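Local coordinates for protein acetyltransferase, GNAT family (Listeria monocytogenes str. 4b, PDB 2OH1) that probably transfers an acetyl or other acyl group from a coenzyme A thioester to an acceptor that has not been identified, as in other GNAT-family enzymes, at residues A9-F14 with F115-L120; A80-T86 with Y104-M110; P138-C144 with Y170-L176. One frame throughout, in Å; residues are numbered along the deposited sequence.

Contact 1 of 3, residues A9-F14 with F115-L120; sequences AGGLEF and FSGISL. With EDO (1,2-ethanediol), chain G.
The Phe14 ring drives its CE2–CZ edge at the face of Phe115, an offset edge-to-face pair with centroids 5.3 Å apart and planes 87° apart. Phe14 CE2 lies 3.6 Å from Phe115 CD1. One face of the Phe14 ring carries Leu120, whose methyl CD1 makes a CH-pi contact 4.1 Å from the ring centroid and 18° off its normal. Ile118 comes at Phe14 from the opposite direction: CG1 sits between backbone N and carbonyl carbon (chi1 59°) and the extended chain stops CD1 3.7 Å from Phe14 CZ. The same methyl meets Ala9 CB and, at about a right angle, Leu12. Ala9 CB also touches Leu120 CD1 at 3.9 Å. One water joins the backbones, accepting from Gly10 N and donating to Ile118 O. Gly10 and Gly11 form a type I' turn. Gly117 N and Ser119 N hydrogen-bond an unidentified molecule, probably from the crystallisation liquor, and Ser119 OG bonds O1 of an ethanediol at 2.7 Å. The position of segment 115-120, between strand 103-111 and helix 120-134, is that of the pyrophosphate-binding loop of GNAT acetyltransferases, and it probably serves as one here.

Contact 2 of 3, residues A80-T86 with Y104-M110; sequences AMIIRKT and YYLHRIM
The carbonyl oxygen of Ile82 takes two N-H groups, His107 N at 2.9 Å and Arg108 N at 3.3 Å, both tilted out of its plane: a classic beta bulge. The antiparallel ladder continues on either side. Ile82 N bonds Arg108 O at 2.8 Å, nearly straight (170°), Ala80 and Met110 exchange two bonds, and so do Arg84 and Tyr105, with Arg84 N 2.7 Å from Tyr105 O. Arg84 CG, anti to its carbonyl carbon (chi1 -69°), lies over the His107 ring, 3.4 Å from its centroid; a bend at chi2 then brings the guanidinium across, its plane 28° from the imidazole. His107 NE2 is bonded to Asp91, and the Arg108 guanidinium reaches Asp48 and Gly52. Farther out, Lys85 CG lies over one face of the Tyr104 ring, 4.1 Å from its centroid. Met110 CE packs on Ala80 CB at 4.1 Å, on the face that helix 24-40 adjoins. The face with Met81, Ile83 and Leu106 is apolar and meets helix 120-134, the other mixes apolar groups with paired charged and polar ones, and the doubled acceptor keeps the strands joined where segment 104-110 carries an extra residue, as the fourth strand of GNAT folds commonly does.

Contact 3 of 3, residues P138-C144 with Y170-L176; sequences PFIRLDC and YLYQKEL
Gln173 OE1 receives both Arg141 NE, at 2.8 Å, and Arg141 NH2, at 2.9 Å, a side-on grip by two nitrogens on one oxygen. Both donors lie in the amide's carbonyl plane, and the guanidinium is only 11° from coplanar with the amide. Gln173 CG stands between backbone N and carbonyl carbon (chi1 74°) and the chain runs on extended beside Arg141, bringing the amide onto the Phe139 ring; the two planes are 6° apart and OE1 is 3.5 Å from Phe139 CD1. Arg141 NH2 also makes a salt bridge to Asp101, and NH1 bonds Leu98 O and Tyr105 OH, which should hold the group's rotation. On the opposite face, Ile140 CD1 packs on Leu176 CD1 at 3.6 Å, and Leu142 CD1 meets Tyr172 CD2 at 3.8 Å while Cys144 CB comes to the ring's edge. Backbone pairs Ile140–Lys174, Leu142–Tyr172 and Cys144–Tyr170 bond in an antiparallel ladder. It belongs to the C-terminal half of the GNAT fold: strand 139-145 lies between strands 103-111 and 169-175, with helix 149-157 over the Leu142 and Cys144 face. Toward Pro138 the contact runs out to solvent, and the ladder's last bond, Leu176 N to Pro138 O at 2.8 Å, comes from above the carbonyl plane. Pro138 and Phe139 are partly exposed, and exposed Glu175 lies alongside Phe139. The Lys174 amine leads away, to Glu129 and Tyr158 O.

How the contacts relate
All three contacts reach one mixed sheet. Contacts 2 and 3, with centres 11 Å apart, are joined by probable backbone hydrogen bonds, Tyr104 O to Arg141 N at 2.8 Å and Leu106 N to Arg141 O at 2.9 Å. Past the bulge of contact 2, strands 103-111 and 139-145 part: Tyr105 CA is 4.7 Å from Arg141 CA, but Ile109 CA is 12.2 Å from Cys144 CA. Such a splay typically admits the cofactor in GNAT enzymes. Unidentified ligand atoms, probably from the crystallisation liquor, lie about 3 Å from the Ile109 side chain and at the loop of contact 1, where the cofactor probably binds. Contact 1, centred 19 Å from contact 2, encloses it along the chain.

Contact 1 of 3, residues A9-F14 with F115-L120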
loop_
_atom_site.group_PDB
_atom_site.type_symbol
_atom_site.label_atom_id
_atom_site.label_comp_id
_atom_site.label_asym_id
_atom_site.label_seq_id
_atom_site.Cartn_x
_atom_site.Cartn_y
_atom_site.Cartn_z
ATOM N N ALA A 9 -9.489 -10.848 8.834
ATOM C CA ALA A 9 -8.268 -10.547 9.560
ATOM C C ALA A 9 -8.618 -10.564 11.040
ATOM O O ALA A 9 -9.625 -10.034 11.407
ATOM C CB ALA A 9 -7.669 -9.196 9.177
ATOM N N GLY A 10 -7.772 -11.230 11.813
ATOM C CA GLY A 10 -7.913 -11.275 13.274
ATOM C C GLY A 10 -9.187 -11.967 13.621
ATOM O O GLY A 10 -9.756 -11.713 14.674
ATOM N N GLY A 11 -9.651 -12.867 12.738
ATOM C CA GLY A 11 -10.954 -13.450 12.912
ATOM C C GLY A 11 -12.149 -12.558 12.692
ATOM O O GLY A 11 -13.241 -12.952 13.018
ATOM N N LEU A 12 -11.972 -11.385 12.072
ATOM C CA LEU A 12 -13.061 -10.442 11.807
ATOM C C LEU A 12 -13.233 -10.279 10.259
ATOM O O LEU A 12 -12.268 -10.380 9.510
ATOM C CB LEU A 12 -12.744 -9.057 12.458
ATOM C CG LEU A 12 -12.334 -9.088 13.952
ATOM C CD1 LEU A 12 -11.619 -7.811 14.462
ATOM C CD2 LEU A 12 -13.573 -9.446 14.837
ATOM N N GLU A 13 -14.425 -9.973 9.797
ATOM C CA GLU A 13 -14.737 -9.909 8.370
ATOM C C GLU A 13 -14.763 -8.435 7.844
ATOM O O GLU A 13 -15.263 -7.542 8.527
ATOM C CB GLU A 13 -16.108 -10.558 8.102
ATOM N N PHE A 14 -14.218 -8.213 6.645
ATOM C CA PHE A 14 -14.187 -6.898 5.997
ATOM C C PHE A 14 -14.557 -7.078 4.536
ATOM O O PHE A 14 -14.353 -8.153 3.970
ATOM C CB PHE A 14 -12.770 -6.218 6.078
ATOM C CG PHE A 14 -12.254 -6.054 7.494
ATOM C CD1 PHE A 14 -11.613 -7.131 8.127
ATOM C CD2 PHE A 14 -12.471 -4.864 8.238
ATOM C CE1 PHE A 14 -11.154 -7.042 9.410
ATOM C CE2 PHE A 14 -12.028 -4.808 9.593
ATOM C CZ PHE A 14 -11.348 -5.895 10.143
ATOM N N PHE A 115 -8.620 -0.725 14.056
ATOM C CA PHE A 115 -8.340 -2.062 13.480
ATOM C C PHE A 115 -6.878 -2.378 13.338
ATOM O O PHE A 115 -6.526 -3.215 12.530
ATOM C CB PHE A 115 -9.048 -2.162 12.130
ATOM C CG PHE A 115 -10.524 -2.179 12.285
ATOM C CD1 PHE A 115 -11.136 -3.299 12.777
ATOM C CD2 PHE A 115 -11.288 -1.045 12.044
ATOM C CE1 PHE A 115 -12.517 -3.323 13.001
ATOM C CE2 PHE A 115 -12.668 -1.073 12.263
ATOM C CZ PHE A 115 -13.261 -2.205 12.716
ATOM N N SER A 116 -6.046 -1.685 14.112
ATOM C CA SER A 116 -4.604 -1.918 14.058
ATOM C C SER A 116 -4.269 -3.185 14.864
ATOM O O SER A 116 -4.989 -3.558 15.759
ATOM C CB SER A 116 -3.857 -0.687 14.534
ATOM O OG SER A 116 -4.175 -0.439 15.864
ATOM N N GLY A 117 -3.152 -3.846 14.555
ATOM C CA GLY A 117 -2.741 -5.071 15.284
ATOM C C GLY A 117 -3.440 -6.404 14.987
ATOM O O GLY A 117 -3.327 -7.398 15.730
ATOM N N ILE A 118 -4.192 -6.453 13.913
ATOM C CA ILE A 118 -4.808 -7.686 13.490
ATOM C C ILE A 118 -4.161 -8.131 12.146
ATOM O O ILE A 118 -4.705 -8.998 11.477
ATOM C CB ILE A 118 -6.377 -7.613 13.399
ATOM C CG1 ILE A 118 -6.884 -6.557 12.425
ATOM C CG2 ILE A 118 -6.975 -7.376 14.822
ATOM C CD1 ILE A 118 -8.416 -6.578 12.212
ATOM N N SER A 119 -3.057 -7.471 11.782
ATOM C CA SER A 119 -2.372 -7.714 10.482
ATOM C C SER A 119 -3.330 -7.519 9.312
ATOM O O SER A 119 -3.358 -8.265 8.306
ATOM C CB SER A 119 -1.659 -9.077 10.455
ATOM O OG SER A 119 -0.590 -9.100 11.404
ATOM N N LEU A 120 -4.214 -6.516 9.423
ATOM C CA LEU A 120 -5.059 -6.191 8.299
ATOM C C LEU A 120 -4.231 -5.865 7.030
ATOM O O LEU A 120 -4.663 -6.202 5.934
ATOM C CB LEU A 120 -6.017 -5.040 8.703
ATOM C CG LEU A 120 -7.051 -4.631 7.652
ATOM C CD1 LEU A 120 -8.009 -5.749 7.391
ATOM C CD2 LEU A 120 -7.792 -3.316 8.102
HETATM C C1 EDO G . 1.850 -11.538 10.470
HETATM O O1 EDO G . 0.612 -11.460 11.199
HETATM C C2 EDO G . 1.619 -12.274 9.152
HETATM O O2 EDO G . 2.611 -13.245 8.789
HETATM O O HOH W 1 -4.948 -11.720 10.819
#

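Contact 2 of 3, residues A80-T86 with Y104-M110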
loop_
_atom_site.group_PDB
_atom_site.type_symbol
_atom_site.label_atom_id
_atom_site.label_comp_id
_atom_site.label_asym_id
_atom_site.label_seq_id
_atom_site.Cartn_x
_atom_site.Cartn_y
_atom_site.Cartn_z
ATOM N N ALA A 80 -7.250 1.654 3.889
ATOM C CA ALA A 80 -7.182 2.042 2.493
ATOM C C ALA A 80 -5.792 1.812 1.993
ATOM O O ALA A 80 -4.828 2.055 2.727
ATOM C CB ALA A 80 -7.618 3.508 2.309
HETATM N N MSE A 81 -5.693 1.418 0.746
HETATM C CA MSE A 81 -4.452 1.113 0.119
HETATM C C MSE A 81 -4.322 1.848 -1.212
HETATM O O MSE A 81 -5.243 1.797 -2.031
HETATM C CB MSE A 81 -4.382 -0.355 -0.107
HETATM C CG MSE A 81 -3.141 -0.829 -0.800
HETATM SE SE MSE A 81 -2.868 -2.743 -0.846
HETATM C CE MSE A 81 -4.415 -3.168 -1.818
ATOM N N ILE A 82 -3.169 2.488 -1.390
ATOM C CA ILE A 82 -2.777 3.186 -2.593
ATOM C C ILE A 82 -1.808 2.316 -3.335
ATOM O O ILE A 82 -0.719 1.900 -2.868
ATOM C CB ILE A 82 -2.178 4.588 -2.296
ATOM C CG1 ILE A 82 -3.117 5.410 -1.376
ATOM C CG2 ILE A 82 -1.912 5.297 -3.634
ATOM C CD1 ILE A 82 -4.631 5.436 -1.752
ATOM N N ILE A 83 -2.188 2.007 -4.538
ATOM C CA ILE A 83 -1.195 1.414 -5.388
ATOM C C ILE A 83 -0.899 2.231 -6.641
ATOM O O ILE A 83 -1.573 3.231 -6.956
ATOM C CB ILE A 83 -1.610 0.077 -5.782
ATOM C CG1 ILE A 83 -2.641 0.145 -6.897
ATOM C CG2 ILE A 83 -2.119 -0.730 -4.600
ATOM C CD1 ILE A 83 -3.007 -1.319 -7.309
ATOM N N ARG A 84 0.096 1.791 -7.357
ATOM C CA ARG A 84 0.302 2.303 -8.676
ATOM C C ARG A 84 0.300 1.074 -9.584
ATOM O O ARG A 84 1.038 0.109 -9.309
ATOM C CB ARG A 84 1.608 3.031 -8.797
ATOM C CG ARG A 84 1.646 4.329 -8.034
ATOM C CD ARG A 84 0.396 5.240 -8.342
ATOM N NE ARG A 84 0.766 6.633 -8.081
ATOM C CZ ARG A 84 1.442 7.409 -8.909
ATOM N NH1 ARG A 84 1.797 6.992 -10.119
ATOM N NH2 ARG A 84 1.771 8.623 -8.535
ATOM N N LYS A 85 -0.548 1.064 -10.607
ATOM C CA LYS A 85 -0.621 -0.086 -11.522
ATOM C C LYS A 85 0.428 -0.066 -12.634
ATOM O O LYS A 85 0.569 -1.031 -13.365
ATOM C CB LYS A 85 -2.021 -0.191 -12.083
ATOM C CG LYS A 85 -3.040 -0.625 -11.081
ATOM C CD LYS A 85 -4.287 -0.858 -11.889
ATOM C CE LYS A 85 -5.524 -0.727 -11.163
ATOM N NZ LYS A 85 -6.577 -0.823 -12.237
ATOM N N THR A 86 1.154 1.063 -12.729
ATOM C CA THR A 86 2.332 1.280 -13.527
ATOM C C THR A 86 3.312 2.076 -12.680
ATOM O O THR A 86 2.875 2.832 -11.852
ATOM C CB THR A 86 1.964 2.063 -14.832
ATOM O OG1 THR A 86 1.364 3.310 -14.490
ATOM C CG2 THR A 86 0.935 1.241 -15.666
ATOM N N TYR A 104 2.836 -3.961 -10.135
ATOM C CA TYR A 104 2.138 -3.010 -9.312
ATOM C C TYR A 104 3.037 -2.603 -8.160
ATOM O O TYR A 104 3.827 -3.422 -7.638
ATOM C CB TYR A 104 0.911 -3.641 -8.712
ATOM C CG TYR A 104 -0.200 -4.012 -9.698
ATOM C CD1 TYR A 104 -0.190 -3.589 -11.042
ATOM C CD2 TYR A 104 -1.300 -4.767 -9.251
ATOM C CE1 TYR A 104 -1.268 -3.875 -11.896
ATOM C CE2 TYR A 104 -2.329 -5.085 -10.113
ATOM C CZ TYR A 104 -2.301 -4.638 -11.396
ATOM O OH TYR A 104 -3.328 -4.974 -12.257
ATOM N N TYR A 105 2.954 -1.327 -7.785
ATOM C CA TYR A 105 3.784 -0.749 -6.761
ATOM C C TYR A 105 2.866 -0.298 -5.623
ATOM O O TYR A 105 1.935 0.452 -5.824
ATOM C CB TYR A 105 4.610 0.440 -7.294
ATOM C CG TYR A 105 5.609 -0.021 -8.323
ATOM C CD1 TYR A 105 5.207 -0.269 -9.615
ATOM C CD2 TYR A 105 6.918 -0.331 -7.981
ATOM C CE1 TYR A 105 6.107 -0.793 -10.581
ATOM C CE2 TYR A 105 7.826 -0.813 -8.923
ATOM C CZ TYR A 105 7.438 -1.050 -10.208
ATOM O OH TYR A 105 8.337 -1.557 -11.137
ATOM N N LEU A 106 3.084 -0.831 -4.428
ATOM C CA LEU A 106 2.252 -0.465 -3.304
ATOM C C LEU A 106 2.842 0.752 -2.625
ATOM O O LEU A 106 3.862 0.603 -1.916
ATOM C CB LEU A 106 2.154 -1.641 -2.294
ATOM C CG LEU A 106 1.679 -2.985 -2.837
ATOM C CD1 LEU A 106 1.402 -4.001 -1.697
ATOM C CD2 LEU A 106 0.473 -2.830 -3.730
ATOM N N HIS A 107 2.161 1.910 -2.739
ATOM C CA HIS A 107 2.612 3.168 -2.192
ATOM C C HIS A 107 2.231 3.464 -0.772
ATOM O O HIS A 107 3.048 4.032 -0.030
ATOM C CB HIS A 107 2.167 4.287 -3.057
ATOM C CG HIS A 107 2.967 4.398 -4.320
ATOM N ND1 HIS A 107 3.232 5.607 -4.913
ATOM C CD2 HIS A 107 3.576 3.458 -5.091
ATOM C CE1 HIS A 107 3.989 5.407 -5.972
ATOM N NE2 HIS A 107 4.221 4.124 -6.113
ATOM N N ARG A 108 0.998 3.209 -0.377
ATOM C CA ARG A 108 0.574 3.490 0.989
ATOM C C ARG A 108 -0.467 2.484 1.453
ATOM O O ARG A 108 -1.443 2.182 0.750
ATOM C CB ARG A 108 -0.008 4.883 1.072
ATOM C CG ARG A 108 -0.172 5.501 2.379
ATOM C CD ARG A 108 1.114 5.602 3.174
ATOM N NE ARG A 108 1.997 6.723 2.843
ATOM C CZ ARG A 108 3.011 7.078 3.645
ATOM N NH1 ARG A 108 3.196 6.387 4.753
ATOM N NH2 ARG A 108 3.833 8.112 3.378
ATOM N N ILE A 109 -0.199 1.950 2.640
ATOM C CA ILE A 109 -1.171 1.277 3.461
ATOM C C ILE A 109 -1.572 2.228 4.578
ATOM O O ILE A 109 -0.720 2.869 5.263
ATOM C CB ILE A 109 -0.611 0.015 4.120
ATOM C CG1 ILE A 109 -0.517 -1.138 3.112
ATOM C CG2 ILE A 109 -1.479 -0.337 5.336
ATOM C CD1 ILE A 109 0.628 -1.036 2.110
HETATM N N MSE A 110 -2.868 2.336 4.760
HETATM C CA MSE A 110 -3.396 3.083 5.866
HETATM C C MSE A 110 -4.360 2.192 6.603
HETATM O O MSE A 110 -5.271 1.642 5.991
HETATM C CB MSE A 110 -4.121 4.331 5.419
HETATM C CG MSE A 110 -3.152 5.346 4.893
HETATM SE SE MSE A 110 -4.070 6.806 3.966
HETATM C CE MSE A 110 -4.299 5.895 2.349
#

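Contact 3 of 3, residues P138-C144 with Y170-L176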
loop_
_atom_site.group_PDB
_atom_site.type_symbol
_atom_site.label_atom_id
_atom_site.label_comp_id
_atom_site.label_asym_id
_atom_site.label_seq_id
_atom_site.Cartn_x
_atom_site.Cartn_y
_atom_site.Cartn_z
ATOM N N PRO A 138 3.188 -9.848 -13.225
ATOM C CA PRO A 138 4.063 -10.838 -12.569
ATOM C C PRO A 138 4.614 -10.505 -11.169
ATOM O O PRO A 138 5.065 -11.413 -10.479
ATOM C CB PRO A 138 5.231 -10.977 -13.555
ATOM C CG PRO A 138 5.253 -9.699 -14.305
ATOM C CD PRO A 138 3.845 -9.227 -14.400
ATOM N N PHE A 139 4.574 -9.219 -10.758
ATOM C CA PHE A 139 5.163 -8.802 -9.499
ATOM C C PHE A 139 4.319 -7.745 -8.792
ATOM O O PHE A 139 3.701 -6.884 -9.441
ATOM C CB PHE A 139 6.531 -8.150 -9.703
ATOM C CG PHE A 139 7.537 -8.998 -10.438
ATOM C CD1 PHE A 139 8.176 -10.037 -9.794
ATOM C CD2 PHE A 139 7.840 -8.729 -11.756
ATOM C CE1 PHE A 139 9.113 -10.831 -10.484
ATOM C CE2 PHE A 139 8.785 -9.499 -12.431
ATOM C CZ PHE A 139 9.400 -10.542 -11.791
ATOM N N ILE A 140 4.333 -7.800 -7.464
ATOM C CA ILE A 140 3.955 -6.672 -6.616
ATOM C C ILE A 140 5.279 -6.205 -5.997
ATOM O O ILE A 140 6.081 -7.038 -5.532
ATOM C CB ILE A 140 2.986 -7.037 -5.423
ATOM C CG1 ILE A 140 1.676 -7.685 -5.857
ATOM C CG2 ILE A 140 2.693 -5.795 -4.524
ATOM C CD1 ILE A 140 0.907 -6.904 -6.921
ATOM N N ARG A 141 5.481 -4.890 -5.979
ATOM C CA ARG A 141 6.731 -4.265 -5.539
ATOM C C ARG A 141 6.477 -3.180 -4.548
ATOM O O ARG A 141 5.424 -2.541 -4.554
ATOM C CB ARG A 141 7.512 -3.712 -6.723
ATOM C CG ARG A 141 8.065 -4.867 -7.596
ATOM C CD ARG A 141 8.735 -4.329 -8.831
ATOM N NE ARG A 141 9.462 -5.384 -9.532
ATOM C CZ ARG A 141 9.936 -5.278 -10.739
ATOM N NH1 ARG A 141 9.713 -4.195 -11.454
ATOM N NH2 ARG A 141 10.586 -6.319 -11.262
ATOM N N LEU A 142 7.454 -2.994 -3.684
ATOM C CA LEU A 142 7.407 -1.851 -2.780
ATOM C C LEU A 142 8.822 -1.520 -2.286
ATOM O O LEU A 142 9.756 -2.262 -2.516
ATOM C CB LEU A 142 6.474 -2.105 -1.622
ATOM C CG LEU A 142 6.889 -3.298 -0.764
ATOM C CD1 LEU A 142 7.917 -2.888 0.321
ATOM C CD2 LEU A 142 5.679 -3.990 -0.182
ATOM N N ASP A 143 8.954 -0.326 -1.704
ATOM C CA ASP A 143 10.225 0.109 -1.115
ATOM C C ASP A 143 10.011 0.454 0.366
ATOM O O ASP A 143 8.900 0.715 0.801
ATOM C CB ASP A 143 10.801 1.254 -1.937
ATOM C CG ASP A 143 9.898 2.480 -2.046
ATOM O OD1 ASP A 143 9.492 3.058 -1.005
ATOM O OD2 ASP A 143 9.630 2.974 -3.197
ATOM N N CYS A 144 11.083 0.407 1.150
ATOM C CA CYS A 144 10.992 0.634 2.604
ATOM C C CYS A 144 12.264 1.319 3.017
ATOM O O CYS A 144 13.315 0.910 2.617
ATOM C CB CYS A 144 10.882 -0.704 3.394
ATOM S SG CYS A 144 10.402 -0.482 5.071
ATOM N N TYR A 170 15.284 -0.034 0.935
ATOM C CA TYR A 170 15.367 -1.432 0.490
ATOM C C TYR A 170 14.174 -1.706 -0.457
ATOM O O TYR A 170 13.069 -1.212 -0.266
ATOM C CB TYR A 170 15.322 -2.378 1.670
ATOM C CG TYR A 170 16.494 -2.288 2.599
ATOM C CD1 TYR A 170 17.799 -2.234 2.116
ATOM C CD2 TYR A 170 16.305 -2.351 3.958
ATOM C CE1 TYR A 170 18.875 -2.217 2.991
ATOM C CE2 TYR A 170 17.337 -2.337 4.836
ATOM C CZ TYR A 170 18.642 -2.269 4.371
ATOM O OH TYR A 170 19.694 -2.256 5.273
ATOM N N LEU A 171 14.429 -2.505 -1.474
ATOM C CA LEU A 171 13.445 -2.844 -2.479
ATOM C C LEU A 171 13.002 -4.298 -2.286
ATOM O O LEU A 171 13.837 -5.186 -2.151
ATOM C CB LEU A 171 14.054 -2.683 -3.881
ATOM C CG LEU A 171 14.199 -1.269 -4.456
ATOM C CD1 LEU A 171 15.094 -0.329 -3.616
ATOM C CD2 LEU A 171 14.705 -1.392 -5.868
ATOM N N TYR A 172 11.685 -4.524 -2.365
ATOM C CA TYR A 172 11.075 -5.840 -2.141
ATOM C C TYR A 172 10.130 -6.144 -3.271
ATOM O O TYR A 172 9.399 -5.294 -3.751
ATOM C CB TYR A 172 10.285 -5.861 -0.845
ATOM C CG TYR A 172 11.155 -5.712 0.393
ATOM C CD1 TYR A 172 11.716 -6.811 1.000
ATOM C CD2 TYR A 172 11.354 -4.464 0.992
ATOM C CE1 TYR A 172 12.522 -6.681 2.123
ATOM C CE2 TYR A 172 12.154 -4.335 2.097
ATOM C CZ TYR A 172 12.728 -5.439 2.666
ATOM O OH TYR A 172 13.485 -5.316 3.806
ATOM N N GLN A 173 10.082 -7.407 -3.659
ATOM C CA GLN A 173 9.082 -7.868 -4.623
ATOM C C GLN A 173 8.582 -9.239 -4.310
ATOM O O GLN A 173 9.279 -10.048 -3.717
ATOM C CB GLN A 173 9.599 -7.801 -6.043
ATOM C CG GLN A 173 10.576 -8.786 -6.468
ATOM C CD GLN A 173 10.988 -8.697 -7.973
ATOM O OE1 GLN A 173 10.649 -7.776 -8.721
ATOM N NE2 GLN A 173 11.796 -9.653 -8.376
ATOM N N LYS A 174 7.346 -9.445 -4.707
ATOM C CA LYS A 174 6.730 -10.740 -4.576
ATOM C C LYS A 174 6.324 -11.186 -5.975
ATOM O O LYS A 174 5.555 -10.504 -6.649
ATOM C CB LYS A 174 5.547 -10.674 -3.640
ATOM C CG LYS A 174 4.986 -12.039 -3.342
ATOM C CD LYS A 174 3.741 -12.067 -2.507
ATOM C CE LYS A 174 3.983 -11.856 -1.087
ATOM N NZ LYS A 174 2.911 -12.508 -0.259
ATOM N N GLU A 175 6.765 -12.364 -6.393
ATOM C CA GLU A 175 6.367 -12.876 -7.677
ATOM C C GLU A 175 4.967 -13.464 -7.539
ATOM O O GLU A 175 4.640 -14.156 -6.570
ATOM C CB GLU A 175 7.382 -13.907 -8.173
ATOM C CG GLU A 175 7.339 -14.091 -9.712
ATOM C CD GLU A 175 8.626 -14.738 -10.293
ATOM O OE1 GLU A 175 9.447 -15.253 -9.491
ATOM O OE2 GLU A 175 8.784 -14.725 -11.546
ATOM N N LEU A 176 4.093 -13.189 -8.506
ATOM C CA LEU A 176 2.725 -13.629 -8.453
ATOM C C LEU A 176 2.537 -14.801 -9.390
ATOM O O LEU A 176 2.620 -14.621 -10.599
ATOM C CB LEU A 176 1.836 -12.518 -8.912
ATOM C CG LEU A 176 1.898 -11.225 -8.077
ATOM C CD1 LEU A 176 0.945 -10.126 -8.588
ATOM C CD2 LEU A 176 1.580 -11.569 -6.634
#